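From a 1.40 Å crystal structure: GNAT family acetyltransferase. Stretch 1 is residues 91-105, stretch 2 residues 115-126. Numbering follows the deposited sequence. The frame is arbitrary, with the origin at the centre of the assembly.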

# COMPACT_ATOMS: atom_id res chain seq x y z
N VAL A 91 -6.08 -8.42 2.48
CA VAL A 91 -6.11 -8.40 1.02
C VAL A 91 -4.68 -8.55 0.53
O VAL A 91 -3.75 -7.97 1.11
N ILE A 92 -4.51 -9.34 -0.52
CA ILE A 92 -3.23 -9.42 -1.22
C ILE A 92 -3.21 -8.35 -2.30
O ILE A 92 -4.09 -8.31 -3.16
N GLU A 93 -2.22 -7.47 -2.22
CA GLU A 93 -2.02 -6.44 -3.24
C GLU A 93 -0.86 -6.80 -4.16
O GLU A 93 0.19 -7.26 -3.70
N LEU A 94 -1.06 -6.59 -5.46
CA LEU A 94 0.01 -6.59 -6.44
C LEU A 94 0.07 -5.19 -7.03
O LEU A 94 -0.90 -4.73 -7.63
N ASP A 95 1.20 -4.51 -6.83
CA ASP A 95 1.37 -3.13 -7.30
C ASP A 95 0.16 -2.27 -6.87
O ASP A 95 -0.38 -1.47 -7.63
N GLY A 96 -0.24 -2.48 -5.62
CA GLY A 96 -1.30 -1.70 -5.00
C GLY A 96 -2.72 -2.16 -5.30
O GLY A 96 -3.66 -1.61 -4.72
N GLU A 97 -2.89 -3.13 -6.20
CA GLU A 97 -4.22 -3.58 -6.61
C GLU A 97 -4.65 -4.84 -5.89
O GLU A 97 -3.87 -5.77 -5.74
N PHE A 98 -5.90 -4.86 -5.46
CA PHE A 98 -6.53 -6.07 -4.93
C PHE A 98 -6.39 -7.21 -5.93
O PHE A 98 -6.91 -7.10 -7.05
N VAL A 99 -5.73 -8.30 -5.54
CA VAL A 99 -5.65 -9.47 -6.42
C VAL A 99 -6.01 -10.76 -5.70
O VAL A 99 -5.87 -11.85 -6.26
N GLY A 100 -6.48 -10.65 -4.46
CA GLY A 100 -6.92 -11.83 -3.72
C GLY A 100 -6.95 -11.54 -2.24
O GLY A 100 -6.85 -10.37 -1.83
N GLN A 101 -7.07 -12.59 -1.45
CA GLN A 101 -7.14 -12.47 0.00
C GLN A 101 -6.23 -13.47 0.68
O GLN A 101 -5.95 -14.54 0.14
N LEU A 102 -5.78 -13.08 1.87
CA LEU A 102 -4.99 -13.91 2.77
C LEU A 102 -5.66 -13.78 4.13
O LEU A 102 -5.65 -12.70 4.73
N THR A 103 -6.27 -14.86 4.60
CA THR A 103 -7.06 -14.80 5.82
C THR A 103 -6.49 -15.72 6.90
O THR A 103 -6.27 -16.91 6.65
N ILE A 104 -6.26 -15.16 8.08
CA ILE A 104 -5.92 -15.95 9.26
C ILE A 104 -7.20 -16.13 10.09
O ILE A 104 -7.89 -15.15 10.35
N GLY A 105 -7.52 -17.36 10.47
CA GLY A 105 -8.74 -17.60 11.22
C GLY A 105 -8.61 -18.58 12.37
O GLY A 105 -7.58 -19.24 12.53
N ALA A 115 -3.63 -21.05 14.59
CA ALA A 115 -4.65 -20.49 13.72
C ALA A 115 -4.59 -21.21 12.39
O ALA A 115 -3.61 -21.91 12.12
N TRP A 116 -5.64 -21.08 11.58
CA TRP A 116 -5.51 -21.54 10.20
C TRP A 116 -5.24 -20.36 9.30
O TRP A 116 -5.45 -19.20 9.67
N ILE A 117 -4.72 -20.67 8.12
CA ILE A 117 -4.49 -19.67 7.07
C ILE A 117 -5.15 -20.16 5.79
O ILE A 117 -5.15 -21.36 5.49
N GLY A 118 -5.76 -19.24 5.06
CA GLY A 118 -6.34 -19.55 3.77
C GLY A 118 -6.05 -18.41 2.82
O GLY A 118 -5.70 -17.31 3.24
N TYR A 119 -6.18 -18.67 1.53
CA TYR A 119 -5.83 -17.67 0.53
C TYR A 119 -6.55 -17.96 -0.78
O TYR A 119 -6.98 -19.09 -1.04
N TRP A 120 -6.66 -16.93 -1.60
CA TRP A 120 -6.99 -17.11 -3.01
C TRP A 120 -6.40 -15.95 -3.79
O TRP A 120 -6.22 -14.85 -3.25
N VAL A 121 -6.06 -16.22 -5.04
CA VAL A 121 -5.48 -15.23 -5.95
C VAL A 121 -6.24 -15.27 -7.27
O VAL A 121 -6.61 -16.34 -7.75
N ALA A 122 -6.47 -14.09 -7.84
CA ALA A 122 -7.11 -13.96 -9.15
C ALA A 122 -6.48 -14.90 -10.17
O ALA A 122 -5.25 -15.01 -10.27
N SER A 123 -7.34 -15.59 -10.93
CA SER A 123 -6.89 -16.65 -11.83
C SER A 123 -5.88 -16.18 -12.88
O SER A 123 -4.99 -16.93 -13.27
N SER A 124 -6.02 -14.94 -13.34
CA SER A 124 -5.11 -14.42 -14.36
C SER A 124 -3.73 -14.14 -13.79
O SER A 124 -2.79 -13.83 -14.54
N ARG A 125 -3.59 -14.26 -12.47
CA ARG A 125 -2.37 -13.90 -11.76
C ARG A 125 -1.69 -15.10 -11.10
O ARG A 125 -0.65 -14.94 -10.46
N THR A 126 -2.28 -16.29 -11.23
CA THR A 126 -1.78 -17.45 -10.49
C THR A 126 -0.53 -18.03 -11.14
O THR A 126 -0.21 -17.72 -12.29

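Strand 115-121 runs antiparallel to strand 97-105, and side chains alternate between the two faces of the sheet. Ala115 points toward stretch 1, its CB 3.6 Å from Ile104 CG2. Trp116 (chi1 p) folds its indole back over Gly105: Gly105 CA sits 3.6 Å from the centroid of the six-membered ring, over its face, where a CB on Gly105 would clash with Trp116 CZ2. On the other face, Ile117 (t, t) places CD1 3.5 Å from Ile104 CD1 and 3.9 Å from Leu102 CD2. Gly118, paired with Thr103, adds no side chain. Tyr119 (p) packs its CB 3.9 Å from Leu102 CD2, while its ring leads away. Trp120 (p) returns to the face of Gln101 and covers Gly100, whose CA lies 3.8 Å from the six-membered ring centroid; its NE1 donates to Gln101 OE1 (2.9 Å), and CZ2 meets the edge of the Phe98 ring, 3.8 Å from CE2. Val121 (t) sets CG2 4.0 Å from Ile92 CD1. Beyond the strand, Arg125 (m, m, t) reaches back, its guanidinium face over Leu94 CD2, which is 3.5 Å from NH1. Arg125 NH2 and Glu97 OE1, 4.1 Å apart, are too distant for a salt bridge; a water bridges them, donating to OE1 (2.5 Å) and accepting a weak bond from NH2 (2.8 Å).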

# COMPACT_ATOMS: atom_id res chain seq x y z
CB VAL A 91 -6.73 -7.09 0.50
CG1 VAL A 91 -6.45 -6.88 -0.99
CG2 VAL A 91 -8.23 -7.08 0.80
CB ILE A 92 -3.01 -10.80 -1.88
CG1 ILE A 92 -3.19 -11.93 -0.86
CG2 ILE A 92 -1.62 -10.85 -2.55
CD1 ILE A 92 -3.29 -13.31 -1.51
CB GLU A 93 -1.72 -5.07 -2.62
CG GLU A 93 -2.92 -4.46 -1.91
CD GLU A 93 -2.69 -3.02 -1.49
OE1 GLU A 93 -1.52 -2.56 -1.51
OE2 GLU A 93 -3.67 -2.35 -1.14
CB LEU A 94 -0.22 -7.62 -7.53
CG LEU A 94 0.81 -7.60 -8.66
CD1 LEU A 94 2.17 -8.08 -8.16
CD2 LEU A 94 0.32 -8.43 -9.83
CB ASP A 95 1.58 -3.09 -8.82
CG ASP A 95 2.80 -3.91 -9.25
OD1 ASP A 95 3.80 -3.92 -8.51
OD2 ASP A 95 2.74 -4.55 -10.32
CB GLU A 97 -4.25 -3.84 -8.12
CG GLU A 97 -4.01 -2.59 -8.96
CD GLU A 97 -4.16 -2.85 -10.45
OE1 GLU A 97 -4.05 -4.02 -10.88
OE2 GLU A 97 -4.41 -1.87 -11.19
CB PHE A 98 -8.01 -5.77 -4.66
CG PHE A 98 -8.82 -6.91 -4.04
CD1 PHE A 98 -9.38 -6.76 -2.78
CD2 PHE A 98 -9.08 -8.09 -4.73
CE1 PHE A 98 -10.14 -7.78 -2.20
CE2 PHE A 98 -9.85 -9.10 -4.16
CZ PHE A 98 -10.38 -8.94 -2.89
CB VAL A 99 -4.25 -9.64 -7.08
CG1 VAL A 99 -3.93 -8.46 -8.03
CG2 VAL A 99 -3.16 -9.84 -6.03
CB GLN A 101 -8.57 -12.68 0.51
CG GLN A 101 -9.49 -11.49 0.25
CD GLN A 101 -10.93 -11.83 0.55
OE1 GLN A 101 -11.68 -12.25 -0.34
NE2 GLN A 101 -11.32 -11.71 1.82
CB LEU A 102 -3.53 -13.44 2.80
CG LEU A 102 -2.43 -14.23 3.53
CD1 LEU A 102 -2.62 -14.19 5.05
CD2 LEU A 102 -2.35 -15.65 3.00
CB THR A 103 -8.52 -15.19 5.54
OG1 THR A 103 -9.03 -14.38 4.48
CG2 THR A 103 -9.39 -15.00 6.78
CB ILE A 104 -4.86 -15.27 10.14
CG1 ILE A 104 -3.70 -14.73 9.29
CG2 ILE A 104 -4.37 -16.21 11.22
CD1 ILE A 104 -2.98 -15.78 8.56
CB ALA A 115 -4.45 -18.99 13.52
CB TRP A 116 -6.75 -22.32 9.71
CG TRP A 116 -8.12 -21.70 9.82
CD1 TRP A 116 -9.11 -22.09 10.68
CD2 TRP A 116 -8.69 -20.66 9.00
NE1 TRP A 116 -10.25 -21.33 10.47
CE2 TRP A 116 -10.02 -20.45 9.45
CE3 TRP A 116 -8.21 -19.87 7.95
CZ2 TRP A 116 -10.86 -19.50 8.88
CZ3 TRP A 116 -9.06 -18.91 7.38
CH2 TRP A 116 -10.37 -18.74 7.85
CB ILE A 117 -2.97 -19.43 6.86
CG1 ILE A 117 -2.73 -18.19 5.99
CG2 ILE A 117 -2.27 -20.66 6.26
CD1 ILE A 117 -1.31 -17.70 6.12
CB TYR A 119 -4.31 -17.65 0.28
CG TYR A 119 -3.86 -18.89 -0.47
CD1 TYR A 119 -3.71 -18.88 -1.86
CD2 TYR A 119 -3.63 -20.08 0.19
CE1 TYR A 119 -3.35 -20.02 -2.55
CE2 TYR A 119 -3.27 -21.23 -0.48
CZ TYR A 119 -3.13 -21.19 -1.85
OH TYR A 119 -2.78 -22.34 -2.52
CB TRP A 120 -8.51 -17.23 -3.22
CG TRP A 120 -9.26 -15.95 -3.01
CD1 TRP A 120 -9.79 -15.49 -1.83
CD2 TRP A 120 -9.56 -14.96 -4.00
NE1 TRP A 120 -10.39 -14.28 -2.04
CE2 TRP A 120 -10.27 -13.93 -3.35
CE3 TRP A 120 -9.31 -14.85 -5.37
CZ2 TRP A 120 -10.72 -12.79 -4.03
CZ3 TRP A 120 -9.76 -13.73 -6.04
CH2 TRP A 120 -10.46 -12.72 -5.36
CB VAL A 121 -3.97 -15.52 -6.19
CG1 VAL A 121 -3.40 -14.59 -7.26
CG2 VAL A 121 -3.19 -15.38 -4.91
CB ALA A 122 -7.00 -12.52 -9.63
CB SER A 123 -8.09 -17.30 -12.53
OG SER A 123 -8.69 -16.39 -13.42
CB SER A 124 -5.68 -13.14 -14.98
OG SER A 124 -5.77 -12.11 -14.01
CB ARG A 125 -2.69 -12.86 -10.69
CG ARG A 125 -3.35 -11.58 -11.18
CD ARG A 125 -2.32 -10.63 -11.70
NE ARG A 125 -2.86 -9.33 -12.08
CZ ARG A 125 -2.15 -8.43 -12.75
NH1 ARG A 125 -0.90 -8.72 -13.09
NH2 ARG A 125 -2.67 -7.26 -13.07
CB THR A 126 -2.85 -18.56 -10.38
OG1 THR A 126 -3.39 -18.86 -11.67
CG2 THR A 126 -3.99 -18.13 -9.44
O HOH W 1 -4.30 -4.98 -13.22